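Local coordinates for protein FAD-binding oxidoreductase (Gulosibacter chungangensis, PDB 7PBG) that oxidises 4-ethylphenol, probably by dehydrogenating it to 4-vinylphenol, with a covalently bound FAD as cofactor, at residues R88-G93 / L153-V158; N112-I117 / Y132-E137; G160-H165 / M177-M182. One frame throughout, in Å; residues are numbered along the deposited sequence.

Interaction 1. Residues R88-G93 / L153-V158. With FAD (flavin-adenine dinucleotide), chain C.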
loop_
_atom_site.group_PDB
_atom_site.type_symbol
_atom_site.label_atom_id
_atom_site.label_comp_id
_atom_site.label_asym_id
_atom_site.label_seq_id
_atom_site.Cartn_x
_atom_site.Cartn_y
_atom_site.Cartn_z
ATOM N N ARG A 88 -7.756 11.131 20.358
ATOM C CA ARG A 88 -8.465 10.063 21.088
ATOM C C ARG A 88 -7.800 8.701 20.854
ATOM O O ARG A 88 -8.533 7.688 20.816
ATOM C CB ARG A 88 -9.952 10.120 20.732
ATOM C CG ARG A 88 -10.580 11.458 21.094
ATOM C CD ARG A 88 -12.033 11.592 20.727
ATOM N NE ARG A 88 -12.513 12.934 21.032
ATOM C CZ ARG A 88 -12.325 14.025 20.288
ATOM N NH1 ARG A 88 -11.726 13.963 19.108
ATOM N NH2 ARG A 88 -12.771 15.191 20.726
ATOM N N ASN A 89 -6.469 8.657 20.832
ATOM C CA ASN A 89 -5.714 7.392 20.601
ATOM C C ASN A 89 -5.682 6.582 21.912
ATOM O O ASN A 89 -4.597 6.207 22.358
ATOM C CB ASN A 89 -4.358 7.720 20.007
ATOM C CG ASN A 89 -3.703 6.549 19.300
ATOM O OD1 ASN A 89 -4.393 5.645 18.793
ATOM N ND2 ASN A 89 -2.384 6.558 19.251
ATOM N N LEU A 90 -6.857 6.320 22.491
ATOM C CA LEU A 90 -7.008 5.582 23.750
ATOM C C LEU A 90 -6.390 4.205 23.590
ATOM O O LEU A 90 -6.654 3.528 22.560
ATOM C CB LEU A 90 -8.485 5.470 24.109
ATOM C CG LEU A 90 -9.154 6.794 24.449
ATOM C CD1 LEU A 90 -10.611 6.511 24.691
ATOM C CD2 LEU A 90 -8.511 7.487 25.642
ATOM N N GLY A 91 -5.609 3.817 24.595
ATOM C CA GLY A 91 -4.904 2.532 24.649
ATOM C C GLY A 91 -3.506 2.601 24.086
ATOM O O GLY A 91 -2.766 1.570 24.204
ATOM N N TYR A 92 -3.136 3.773 23.513
ATOM C CA TYR A 92 -1.837 3.987 22.842
ATOM C C TYR A 92 -1.254 5.318 23.305
ATOM O O TYR A 92 -0.216 5.712 22.771
ATOM C CB TYR A 92 -2.007 3.909 21.324
ATOM C CG TYR A 92 -2.483 2.549 20.861
ATOM C CD1 TYR A 92 -1.641 1.443 20.789
ATOM C CD2 TYR A 92 -3.738 2.433 20.320
ATOM C CE1 TYR A 92 -2.113 0.212 20.327
ATOM C CE2 TYR A 92 -4.220 1.228 19.846
ATOM C CZ TYR A 92 -3.377 0.128 19.781
ATOM O OH TYR A 92 -3.911 -1.031 19.322
ATOM N N GLY A 93 -1.896 6.002 24.247
ATOM C CA GLY A 93 -1.362 7.249 24.803
ATOM C C GLY A 93 -2.359 8.387 24.737
ATOM O O GLY A 93 -2.025 9.434 25.234
ATOM N N LEU A 153 -15.082 3.108 17.641
ATOM C CA LEU A 153 -15.656 4.288 18.329
ATOM C C LEU A 153 -15.866 5.436 17.336
ATOM O O LEU A 153 -14.925 5.816 16.637
ATOM C CB LEU A 153 -14.707 4.646 19.475
ATOM C CG LEU A 153 -14.556 3.545 20.515
ATOM C CD1 LEU A 153 -13.424 3.886 21.500
ATOM C CD2 LEU A 153 -15.849 3.339 21.252
ATOM N N ASP A 154 -17.050 6.051 17.324
ATOM C CA ASP A 154 -17.417 6.982 16.231
ATOM C C ASP A 154 -16.739 8.347 16.353
ATOM O O ASP A 154 -16.815 9.136 15.395
ATOM C CB ASP A 154 -18.923 7.137 16.072
ATOM C CG ASP A 154 -19.650 7.852 17.194
ATOM O OD1 ASP A 154 -19.067 8.736 17.810
ATOM O OD2 ASP A 154 -20.849 7.642 17.286
ATOM N N TRP A 155 -16.060 8.617 17.466
ATOM C CA TRP A 155 -15.274 9.850 17.692
ATOM C C TRP A 155 -13.860 9.721 17.120
ATOM O O TRP A 155 -13.123 10.744 17.181
ATOM C CB TRP A 155 -15.194 10.173 19.200
ATOM C CG TRP A 155 -14.633 9.121 20.105
ATOM C CD1 TRP A 155 -13.410 8.488 20.049
ATOM C CD2 TRP A 155 -15.266 8.625 21.311
ATOM N NE1 TRP A 155 -13.235 7.674 21.131
ATOM C CE2 TRP A 155 -14.378 7.690 21.892
ATOM C CE3 TRP A 155 -16.499 8.855 21.930
ATOM C CZ2 TRP A 155 -14.672 7.016 23.077
ATOM C CZ3 TRP A 155 -16.806 8.159 23.087
ATOM C CH2 TRP A 155 -15.893 7.282 23.666
ATOM N N GLY A 156 -13.460 8.544 16.650
ATOM C CA GLY A 156 -12.163 8.364 15.974
ATOM C C GLY A 156 -12.044 9.293 14.777
ATOM O O GLY A 156 -13.046 9.527 14.086
ATOM N N SER A 157 -10.881 9.895 14.565
ATOM C CA SER A 157 -10.553 10.732 13.380
ATOM C C SER A 157 -10.273 9.878 12.139
ATOM O O SER A 157 -9.418 8.926 12.189
ATOM C CB SER A 157 -9.367 11.642 13.674
ATOM O OG SER A 157 -8.851 12.167 12.473
ATOM N N VAL A 158 -10.945 10.139 11.024
ATOM C CA VAL A 158 -10.672 9.361 9.780
ATOM C C VAL A 158 -9.184 9.430 9.494
ATOM O O VAL A 158 -8.527 8.361 9.273
ATOM C CB VAL A 158 -11.549 9.872 8.629
ATOM C CG1 VAL A 158 -11.292 9.118 7.322
ATOM C CG2 VAL A 158 -13.002 9.855 9.013
HETATM P PA FAD C . -5.316 10.710 16.824
HETATM O O1A FAD C . -5.145 10.554 18.300
HETATM O O2A FAD C . -5.730 12.057 16.285
HETATM O O5B FAD C . -3.961 10.317 16.138
HETATM C C5B FAD C . -3.228 9.163 16.528
HETATM C C4B FAD C . -1.771 9.425 16.234
HETATM O O4B FAD C . -1.557 9.582 14.801
HETATM C C3B FAD C . -1.181 10.709 16.839
HETATM O O3B FAD C . -0.800 10.515 18.198
HETATM C C2B FAD C . -0.042 11.039 15.862
HETATM O O2B FAD C . 1.089 10.248 16.178
HETATM C C1B FAD C . -0.665 10.649 14.526
HETATM N N9A FAD C . -1.403 11.701 13.876
HETATM C C8A FAD C . -2.752 11.862 13.898
HETATM N N7A FAD C . -3.135 12.891 13.200
HETATM C C5A FAD C . -1.975 13.473 12.746
HETATM C C6A FAD C . -1.740 14.568 11.910
HETATM N N6A FAD C . -2.716 15.362 11.450
HETATM N N1A FAD C . -0.449 14.867 11.638
HETATM C C2A FAD C . 0.526 14.053 12.117
HETATM N N3A FAD C . 0.415 12.975 12.883
HETATM C C4A FAD C . -0.883 12.739 13.165
HETATM N N1 FAD C . -8.373 1.413 16.850
HETATM C C2 FAD C . -8.562 0.912 15.642
HETATM O O2 FAD C . -7.815 1.236 14.683
HETATM N N3 FAD C . -9.608 0.109 15.369
HETATM C C4 FAD C . -10.483 -0.313 16.329
HETATM O O4 FAD C . -11.473 -0.997 16.005
HETATM C C4X FAD C . -10.298 0.147 17.619
HETATM N N5 FAD C . -11.125 -0.270 18.539
HETATM C C5X FAD C . -10.925 0.214 19.809
HETATM C C6 FAD C . -11.815 -0.199 20.810
HETATM C C7 FAD C . -11.727 0.278 22.104
HETATM C C7M FAD C . -12.725 -0.186 23.144
HETATM C C8 FAD C . -10.716 1.215 22.407
HETATM C C8M FAD C . -10.580 1.761 23.796
HETATM C C9 FAD C . -9.812 1.602 21.439
HETATM C C9A FAD C . -9.896 1.132 20.115
HETATM N N10 FAD C . -9.039 1.549 19.101
HETATM C C10 FAD C . -9.221 1.076 17.809
HETATM C "C1'" FAD C . -7.988 2.575 19.329
HETATM C "C2'" FAD C . -8.476 4.012 19.089
HETATM O "O2'" FAD C . -9.807 4.224 19.673
HETATM C "C3'" FAD C . -8.609 4.424 17.607
HETATM O "O3'" FAD C . -7.501 3.963 16.874
HETATM C "C4'" FAD C . -8.774 5.927 17.349
HETATM O "O4'" FAD C . -9.420 6.141 16.085
HETATM C "C5'" FAD C . -7.445 6.633 17.378
HETATM O "O5'" FAD C . -7.569 7.984 17.842
HETATM P P FAD C . -7.789 9.197 16.828
HETATM O O1P FAD C . -8.362 10.350 17.597
HETATM O O2P FAD C . -8.575 8.651 15.679
HETATM O O3P FAD C . -6.316 9.559 16.322
HETATM O O HOH W 1 -10.798 11.669 17.573
HETATM O O HOH W 2 -10.892 6.302 21.170
#

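Interaction 2. Residues N112-I117 / Y132-E137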
loop_
_atom_site.group_PDB
_atom_site.type_symbol
_atom_site.label_atom_id
_atom_site.label_comp_id
_atom_site.label_asym_id
_atom_site.label_seq_id
_atom_site.Cartn_x
_atom_site.Cartn_y
_atom_site.Cartn_z
ATOM N N ASN A 112 -11.619 20.969 10.569
ATOM C CA ASN A 112 -12.572 19.870 10.823
ATOM C C ASN A 112 -13.571 19.692 9.685
ATOM O O ASN A 112 -14.566 18.997 9.924
ATOM C CB ASN A 112 -13.232 20.023 12.184
ATOM C CG ASN A 112 -14.090 21.277 12.240
ATOM O OD1 ASN A 112 -14.218 21.995 11.238
ATOM N ND2 ASN A 112 -14.695 21.526 13.391
ATOM N N ARG A 113 -13.258 20.161 8.485
ATOM C CA ARG A 113 -14.185 20.074 7.327
ATOM C C ARG A 113 -13.989 18.779 6.533
ATOM O O ARG A 113 -12.838 18.338 6.250
ATOM C CB ARG A 113 -14.056 21.321 6.437
ATOM C CG ARG A 113 -14.537 22.595 7.132
ATOM C CD ARG A 113 -15.513 23.426 6.346
ATOM N NE ARG A 113 -14.972 23.976 5.109
ATOM C CZ ARG A 113 -14.114 25.011 5.000
ATOM N NH1 ARG A 113 -13.713 25.667 6.075
ATOM N NH2 ARG A 113 -13.722 25.438 3.806
ATOM N N VAL A 114 -15.124 18.239 6.086
ATOM C CA VAL A 114 -15.155 17.368 4.899
ATOM C C VAL A 114 -15.112 18.281 3.674
ATOM O O VAL A 114 -16.026 19.185 3.558
ATOM C CB VAL A 114 -16.421 16.501 4.913
ATOM C CG1 VAL A 114 -16.538 15.713 3.632
ATOM C CG2 VAL A 114 -16.484 15.638 6.165
ATOM N N LEU A 115 -14.144 18.090 2.792
ATOM C CA LEU A 115 -13.919 19.013 1.651
ATOM C C LEU A 115 -14.513 18.482 0.362
ATOM O O LEU A 115 -14.683 19.276 -0.566
ATOM C CB LEU A 115 -12.432 19.293 1.507
ATOM C CG LEU A 115 -11.859 19.992 2.723
ATOM C CD1 LEU A 115 -10.397 20.134 2.578
ATOM C CD2 LEU A 115 -12.482 21.362 2.945
ATOM N N GLU A 116 -14.764 17.182 0.280
ATOM C CA GLU A 116 -15.245 16.572 -0.970
ATOM C C GLU A 116 -15.874 15.237 -0.601
ATOM O O GLU A 116 -15.269 14.478 0.150
ATOM C CB GLU A 116 -14.132 16.415 -1.995
ATOM C CG GLU A 116 -14.619 15.855 -3.329
ATOM C CD GLU A 116 -13.611 15.877 -4.464
ATOM O OE1 GLU A 116 -12.458 16.188 -4.191
ATOM O OE2 GLU A 116 -14.016 15.599 -5.634
ATOM N N ILE A 117 -16.954 14.917 -1.281
ATOM C CA ILE A 117 -17.546 13.558 -1.342
ATOM C C ILE A 117 -17.825 13.301 -2.821
ATOM O O ILE A 117 -18.812 13.793 -3.380
ATOM C CB ILE A 117 -18.792 13.436 -0.488
ATOM C CG1 ILE A 117 -18.511 13.759 0.981
ATOM C CG2 ILE A 117 -19.438 12.071 -0.654
ATOM C CD1 ILE A 117 -19.781 14.036 1.723
ATOM N N TYR A 132 -15.568 9.716 12.450
ATOM C CA TYR A 132 -16.352 8.746 11.654
ATOM C C TYR A 132 -17.796 9.206 11.680
ATOM O O TYR A 132 -18.487 9.093 10.660
ATOM C CB TYR A 132 -16.188 7.353 12.229
ATOM C CG TYR A 132 -14.814 6.781 12.013
ATOM C CD1 TYR A 132 -14.259 6.677 10.749
ATOM C CD2 TYR A 132 -14.016 6.502 13.099
ATOM C CE1 TYR A 132 -13.017 6.074 10.587
ATOM C CE2 TYR A 132 -12.742 5.982 12.946
ATOM C CZ TYR A 132 -12.212 5.837 11.681
ATOM O OH TYR A 132 -10.950 5.305 11.467
ATOM N N LYS A 133 -18.276 9.677 12.824
ATOM C CA LYS A 133 -19.692 10.147 12.918
ATOM C C LYS A 133 -19.945 11.231 11.862
ATOM O O LYS A 133 -20.911 11.124 11.088
ATOM C CB LYS A 133 -20.015 10.667 14.317
ATOM C CG LYS A 133 -21.403 11.270 14.485
ATOM C CD LYS A 133 -21.726 11.524 15.960
ATOM C CE LYS A 133 -23.048 12.226 16.183
ATOM N NZ LYS A 133 -22.870 13.694 16.103
ATOM N N THR A 134 -19.082 12.251 11.814
ATOM C CA THR A 134 -19.241 13.400 10.907
ATOM C C THR A 134 -19.190 12.967 9.441
ATOM O O THR A 134 -20.023 13.436 8.648
ATOM C CB THR A 134 -18.187 14.460 11.215
ATOM O OG1 THR A 134 -18.492 14.836 12.552
ATOM C CG2 THR A 134 -18.289 15.635 10.266
ATOM N N LEU A 135 -18.232 12.092 9.069
ATOM C CA LEU A 135 -18.093 11.718 7.662
ATOM C C LEU A 135 -19.311 10.886 7.291
ATOM O O LEU A 135 -19.836 11.132 6.223
ATOM C CB LEU A 135 -16.794 10.939 7.444
ATOM C CG LEU A 135 -16.552 10.554 5.990
ATOM C CD1 LEU A 135 -16.428 11.771 5.102
ATOM C CD2 LEU A 135 -15.305 9.657 5.863
ATOM N N TYR A 136 -19.801 10.044 8.203
ATOM C CA TYR A 136 -20.992 9.220 7.941
ATOM C C TYR A 136 -22.156 10.157 7.651
ATOM O O TYR A 136 -22.880 9.958 6.632
ATOM C CB TYR A 136 -21.274 8.310 9.113
ATOM C CG TYR A 136 -22.614 7.659 9.013
ATOM C CD1 TYR A 136 -22.803 6.663 8.087
ATOM C CD2 TYR A 136 -23.673 8.104 9.776
ATOM C CE1 TYR A 136 -24.024 6.037 7.982
ATOM C CE2 TYR A 136 -24.918 7.523 9.641
ATOM C CZ TYR A 136 -25.093 6.507 8.725
ATOM O OH TYR A 136 -26.323 5.911 8.588
ATOM N N GLU A 137 -22.335 11.135 8.509
ATOM C CA GLU A 137 -23.476 12.079 8.351
ATOM C C GLU A 137 -23.310 12.851 7.032
ATOM O O GLU A 137 -24.298 12.985 6.303
ATOM C CB GLU A 137 -23.559 13.003 9.562
ATOM C CG GLU A 137 -24.122 12.267 10.778
ATOM C CD GLU A 137 -24.162 13.021 12.087
ATOM O OE1 GLU A 137 -23.694 14.162 12.109
ATOM O OE2 GLU A 137 -24.597 12.417 13.077
#

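Interaction 3. Residues G160-H165 / M177-M182. With FAD (flavin-adenine dinucleotide), chain C.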
loop_
_atom_site.group_PDB
_atom_site.type_symbol
_atom_site.label_atom_id
_atom_site.label_comp_id
_atom_site.label_asym_id
_atom_site.label_seq_id
_atom_site.Cartn_x
_atom_site.Cartn_y
_atom_site.Cartn_z
ATOM N N GLY A 160 -6.639 10.610 11.667
ATOM C CA GLY A 160 -5.782 10.216 12.799
ATOM C C GLY A 160 -5.673 8.708 12.918
ATOM O O GLY A 160 -4.585 8.157 13.113
ATOM N N ASN A 161 -6.788 7.994 12.743
ATOM C CA ASN A 161 -6.767 6.526 12.832
ATOM C C ASN A 161 -5.840 6.004 11.727
ATOM O O ASN A 161 -5.040 5.090 11.975
ATOM C CB ASN A 161 -8.197 6.009 12.712
ATOM C CG ASN A 161 -8.244 4.510 12.780
ATOM O OD1 ASN A 161 -8.001 3.823 11.765
ATOM N ND2 ASN A 161 -8.557 4.007 13.959
ATOM N N THR A 162 -5.975 6.541 10.514
ATOM C CA THR A 162 -5.167 6.135 9.354
ATOM C C THR A 162 -3.697 6.277 9.706
ATOM O O THR A 162 -2.928 5.364 9.306
ATOM C CB THR A 162 -5.599 6.874 8.083
ATOM O OG1 THR A 162 -6.964 6.560 7.813
ATOM C CG2 THR A 162 -4.801 6.461 6.882
ATOM N N MET A 163 -3.314 7.399 10.311
ATOM C CA MET A 163 -1.876 7.682 10.594
ATOM C C MET A 163 -1.308 6.664 11.592
ATOM O O MET A 163 -0.057 6.556 11.678
ATOM C CB MET A 163 -1.648 9.070 11.175
ATOM C CG MET A 163 -2.276 10.191 10.429
ATOM S SD MET A 163 -1.330 10.683 9.026
ATOM C CE MET A 163 0.194 11.384 9.683
ATOM N N GLU A 164 -2.146 5.932 12.325
ATOM C CA GLU A 164 -1.720 4.849 13.240
ATOM C C GLU A 164 -1.806 3.471 12.573
ATOM O O GLU A 164 -1.634 2.480 13.277
ATOM C CB GLU A 164 -2.596 4.842 14.500
ATOM C CG GLU A 164 -2.124 5.874 15.495
ATOM C CD GLU A 164 -0.885 5.426 16.268
ATOM O OE1 GLU A 164 0.224 5.948 15.955
ATOM O OE2 GLU A 164 -1.029 4.575 17.210
ATOM N N HIS A 165 -2.104 3.382 11.269
ATOM C CA HIS A 165 -2.408 2.098 10.609
ATOM C C HIS A 165 -3.562 1.462 11.357
ATOM O O HIS A 165 -3.578 0.228 11.579
ATOM C CB HIS A 165 -1.182 1.137 10.519
ATOM C CG HIS A 165 -1.311 0.137 9.398
ATOM N ND1 HIS A 165 -2.009 -1.061 9.531
ATOM C CD2 HIS A 165 -0.829 0.134 8.135
ATOM C CE1 HIS A 165 -1.930 -1.745 8.398
ATOM N NE2 HIS A 165 -1.196 -1.034 7.542
ATOM N N MET A 177 -4.717 1.284 3.229
ATOM C CA MET A 177 -4.890 0.882 1.808
ATOM C C MET A 177 -5.759 1.897 1.064
ATOM O O MET A 177 -5.475 2.207 -0.106
ATOM C CB MET A 177 -5.568 -0.492 1.757
ATOM C CG MET A 177 -5.839 -1.054 0.383
ATOM S SD MET A 177 -6.322 -2.829 0.582
ATOM C CE MET A 177 -5.241 -3.376 1.894
ATOM N N TRP A 178 -6.735 2.477 1.734
ATOM C CA TRP A 178 -7.725 3.359 1.075
ATOM C C TRP A 178 -7.399 4.837 1.212
ATOM O O TRP A 178 -7.997 5.617 0.470
ATOM C CB TRP A 178 -9.121 2.971 1.543
ATOM C CG TRP A 178 -9.306 1.518 1.278
ATOM C CD1 TRP A 178 -9.330 0.502 2.193
ATOM C CD2 TRP A 178 -9.332 0.898 -0.017
ATOM N NE1 TRP A 178 -9.439 -0.693 1.552
ATOM C CE2 TRP A 178 -9.454 -0.491 0.203
ATOM C CE3 TRP A 178 -9.304 1.380 -1.333
ATOM C CZ2 TRP A 178 -9.536 -1.410 -0.837
ATOM C CZ3 TRP A 178 -9.362 0.466 -2.368
ATOM C CH2 TRP A 178 -9.470 -0.904 -2.117
ATOM N N ARG A 179 -6.452 5.173 2.094
ATOM C CA ARG A 179 -5.762 6.480 2.134
ATOM C C ARG A 179 -5.218 6.778 0.740
ATOM O O ARG A 179 -4.453 5.959 0.203
ATOM C CB ARG A 179 -4.632 6.401 3.146
ATOM C CG ARG A 179 -3.745 7.642 3.242
ATOM C CD ARG A 179 -2.479 7.291 3.957
ATOM N NE ARG A 179 -1.632 6.474 3.090
ATOM C CZ ARG A 179 -0.825 5.496 3.471
ATOM N NH1 ARG A 179 -0.698 5.204 4.743
ATOM N NH2 ARG A 179 -0.152 4.807 2.576
ATOM N N CYS A 180 -5.448 7.975 0.208
ATOM C CA CYS A 180 -4.804 8.354 -1.061
ATOM C C CYS A 180 -4.718 9.867 -1.199
ATOM O O CYS A 180 -5.763 10.529 -1.305
ATOM C CB CYS A 180 -5.579 7.752 -2.227
ATOM S SG CYS A 180 -4.655 7.913 -3.776
ATOM N N GLY A 181 -3.540 10.416 -1.052
ATOM C CA GLY A 181 -3.308 11.849 -1.256
ATOM C C GLY A 181 -3.321 12.561 0.075
ATOM O O GLY A 181 -4.417 12.694 0.689
ATOM N N MET A 182 -2.179 13.085 0.492
ATOM C CA MET A 182 -2.036 13.755 1.790
ATOM C C MET A 182 -1.376 15.103 1.535
ATOM O O MET A 182 -0.465 15.180 0.669
ATOM C CB MET A 182 -1.122 12.945 2.715
ATOM C CG MET A 182 -1.749 11.670 3.157
ATOM S SD MET A 182 -0.544 10.599 3.952
ATOM C CE MET A 182 -0.366 11.423 5.535
HETATM P PA FAD C . -5.316 10.710 16.824
HETATM O O1A FAD C . -5.145 10.554 18.300
HETATM O O2A FAD C . -5.730 12.057 16.285
HETATM O O5B FAD C . -3.961 10.317 16.138
HETATM C C5B FAD C . -3.228 9.163 16.528
HETATM C C4B FAD C . -1.771 9.425 16.234
HETATM O O4B FAD C . -1.557 9.582 14.801
HETATM C C3B FAD C . -1.181 10.709 16.839
HETATM O O3B FAD C . -0.800 10.515 18.198
HETATM C C2B FAD C . -0.042 11.039 15.862
HETATM O O2B FAD C . 1.089 10.248 16.178
HETATM C C1B FAD C . -0.665 10.649 14.526
HETATM N N9A FAD C . -1.403 11.701 13.876
HETATM C C8A FAD C . -2.752 11.862 13.898
HETATM N N7A FAD C . -3.135 12.891 13.200
HETATM C C5A FAD C . -1.975 13.473 12.746
HETATM C C6A FAD C . -1.740 14.568 11.910
HETATM N N6A FAD C . -2.716 15.362 11.450
HETATM N N1A FAD C . -0.449 14.867 11.638
HETATM C C2A FAD C . 0.526 14.053 12.117
HETATM N N3A FAD C . 0.415 12.975 12.883
HETATM C C4A FAD C . -0.883 12.739 13.165
HETATM N N1 FAD C . -8.373 1.413 16.850
HETATM C C2 FAD C . -8.562 0.912 15.642
HETATM O O2 FAD C . -7.815 1.236 14.683
HETATM N N3 FAD C . -9.608 0.109 15.369
HETATM C C4 FAD C . -10.483 -0.313 16.329
HETATM O O4 FAD C . -11.473 -0.997 16.005
HETATM C C4X FAD C . -10.298 0.147 17.619
HETATM N N5 FAD C . -11.125 -0.270 18.539
HETATM C C5X FAD C . -10.925 0.214 19.809
HETATM C C6 FAD C . -11.815 -0.199 20.810
HETATM C C7 FAD C . -11.727 0.278 22.104
HETATM C C7M FAD C . -12.725 -0.186 23.144
HETATM C C8 FAD C . -10.716 1.215 22.407
HETATM C C8M FAD C . -10.580 1.761 23.796
HETATM C C9 FAD C . -9.812 1.602 21.439
HETATM C C9A FAD C . -9.896 1.132 20.115
HETATM N N10 FAD C . -9.039 1.549 19.101
HETATM C C10 FAD C . -9.221 1.076 17.809
HETATM C "C1'" FAD C . -7.988 2.575 19.329
HETATM C "C2'" FAD C . -8.476 4.012 19.089
HETATM O "O2'" FAD C . -9.807 4.224 19.673
HETATM C "C3'" FAD C . -8.609 4.424 17.607
HETATM O "O3'" FAD C . -7.501 3.963 16.874
HETATM C "C4'" FAD C . -8.774 5.927 17.349
HETATM O "O4'" FAD C . -9.420 6.141 16.085
HETATM C "C5'" FAD C . -7.445 6.633 17.378
HETATM O "O5'" FAD C . -7.569 7.984 17.842
HETATM P P FAD C . -7.789 9.197 16.828
HETATM O O1P FAD C . -8.362 10.350 17.597
HETATM O O2P FAD C . -8.575 8.651 15.679
HETATM O O3P FAD C . -6.316 9.559 16.322
#

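Interaction 1. Residues R88-G93 / L153-V158
The indole of Trp-155 meets the side chain of Arg-88 obliquely. Leu-153 CB lies over one indole face, offset toward the rim. Water 2 sits in the ring plane at the edge. Water 1 lies in plane at the edge of the Arg-88 guanidinium, whose plane is turned 45° from the indole. Both loops belong to a PCMH-type FAD-binding domain and hold one phosphate of the cofactor between them. Arg-88 N donates to FAD O1P at 2.9 Å, and Ser-157 N donates to FAD O2P at 2.8 Å. Ser-157 is also the N-cap of helix 158-163. The start of that helix would probably help to stabilise the phosphate charge. Arg-88 CG lies anti to the carbonyl carbon (chi1 -60°) and chi2 is extended, which brings CD to 3.5 Å from Trp-155 CD1. Leu-90 CD1 adds a looser apolar touch on Trp-155 CZ2 at 4.4 Å. Water completes the bridge between the loops. Water 2 accepts from Trp-155 NE1 at 2.7 Å, donates to Arg-88 O and is hydrogen-bonded to FAD O2'. Water 1 accepts from Arg-88 NH1 at 2.9 Å and donates to Trp-155 O and to FAD O1P.

Interaction 2. Residues N112-I117 / Y132-E137
A beta hairpin and the helix that follows it meet here, with Val-114 of strand 114-118 packed against Leu-135 of helix 132-142. The contact is apolar and small. Val-114 CG2 and Leu-135 CD1 are 4.0 Å apart, and the two side chains cross at about a right angle. Val-114 points toward the helix. Its CG1 is anti to the backbone N (chi1 174°), which leaves CG2 as the branch that does the touching. Leu-135 leaves the helix in a direction that does not face the strand. Its chi2 of 62° brings the CD1 end nearer to Val-114. Thr-134 comes in one residue earlier on the helix, with its CG2 at 4.5 Å from Val-114 CG2. The hydroxyl of Thr-134 has a partner beyond the contact, since OG1 is hydrogen-bonded to Asp-131 OD1. Leu-135 is buried and also rests on Ala-124 and Val-126 of strand 123-126, and on Val-158 of helix 158-163. Val-114 touches Val-130 as well. Farther along the same strand, Ile-117 packs on Ala-138 and Ser-142 of the helix. The side chain of Leu-135 is about 12 Å from the FAD, so this is packing between hairpin and helix and not a cofactor contact. Strands 114-118 and 123-126 pair antiparallel and helix 132-142 lies against them, a beta-beta-alpha arrangement within the FAD-binding domain.

Interaction 3. Residues G160-H165 / M177-M182
Helix 158-163 of the FAD-binding domain has the cofactor along one flank, and Thr-162 and Met-163 join it to the start of strand 179-186. Thr-162 CG2 lies against the aliphatic part of Arg-179, 3.7 Å from Arg-179 CB. The Thr-162 torsion sets CG2 anti to the backbone N, and OG1 is hydrogen-bonded to Val-158 O within the helix. The polar end of Arg-179 has its partner farther off, in a salt bridge from NE to Glu-217. Met-163 SD touches Met-182 CE at 3.7 Å. The Met-163 chain is bent at chi2 (-81°) and chi3, and Met-163 CE lies 3.6 Å from FAD N3A. Met-163 thus lies between the adenine and Met-182. Glu-164 CG packs on the adenosine ribose, 3.6 Å from FAD C5B, while its carboxylate makes salt bridges with Lys-518 and Arg-477. The helix ends in a Schellman motif with His-165, at positive phi, as the C-prime residue. Asn-161 turns to the flavin half of the cofactor. Its OD1 is hydrogen-bonded to His-175 ND1, so bonds at both ends of the carboxamide fix its rotation. An aspartate here has no amide N-H to give, and would probably leave FAD O2 without this hydrogen bond and set a carboxylate oxygen against it. In the deposited enzyme, Asn-161 ND2 donates to FAD O4' at 3.1 Å, with a nearly straight N-H...O angle of 167°. The same Asn-161 ND2 donates to FAD O2 at 3.0 Å, with a more bent angle of 151°.

How the interactions relate
The three contacts lie in one FAD-binding domain, with centres 14 to 16 Å apart. Interactions 1 and 3 both touch the cofactor; interaction 2 is nested in the loop closed by interaction 1. The helix of interaction 2 begins against loop 153-158: Lys-133 N is 3.0 Å from Asp-154 O, and Tyr-132 N is 3.0 Å from Gly-156 O, both probable hydrogen bonds. Tyr-132 OH also packs on Asn-161 CB, linking interactions 2 and 3. Asn-89 ND2 is 3.2 Å from Glu-164 OE2, a probable hydrogen bond that joins interactions 1 and 3 beside the FAD. The Leu-90 side chain is about 4 Å from that of His-395, the covalent attachment site of the flavin.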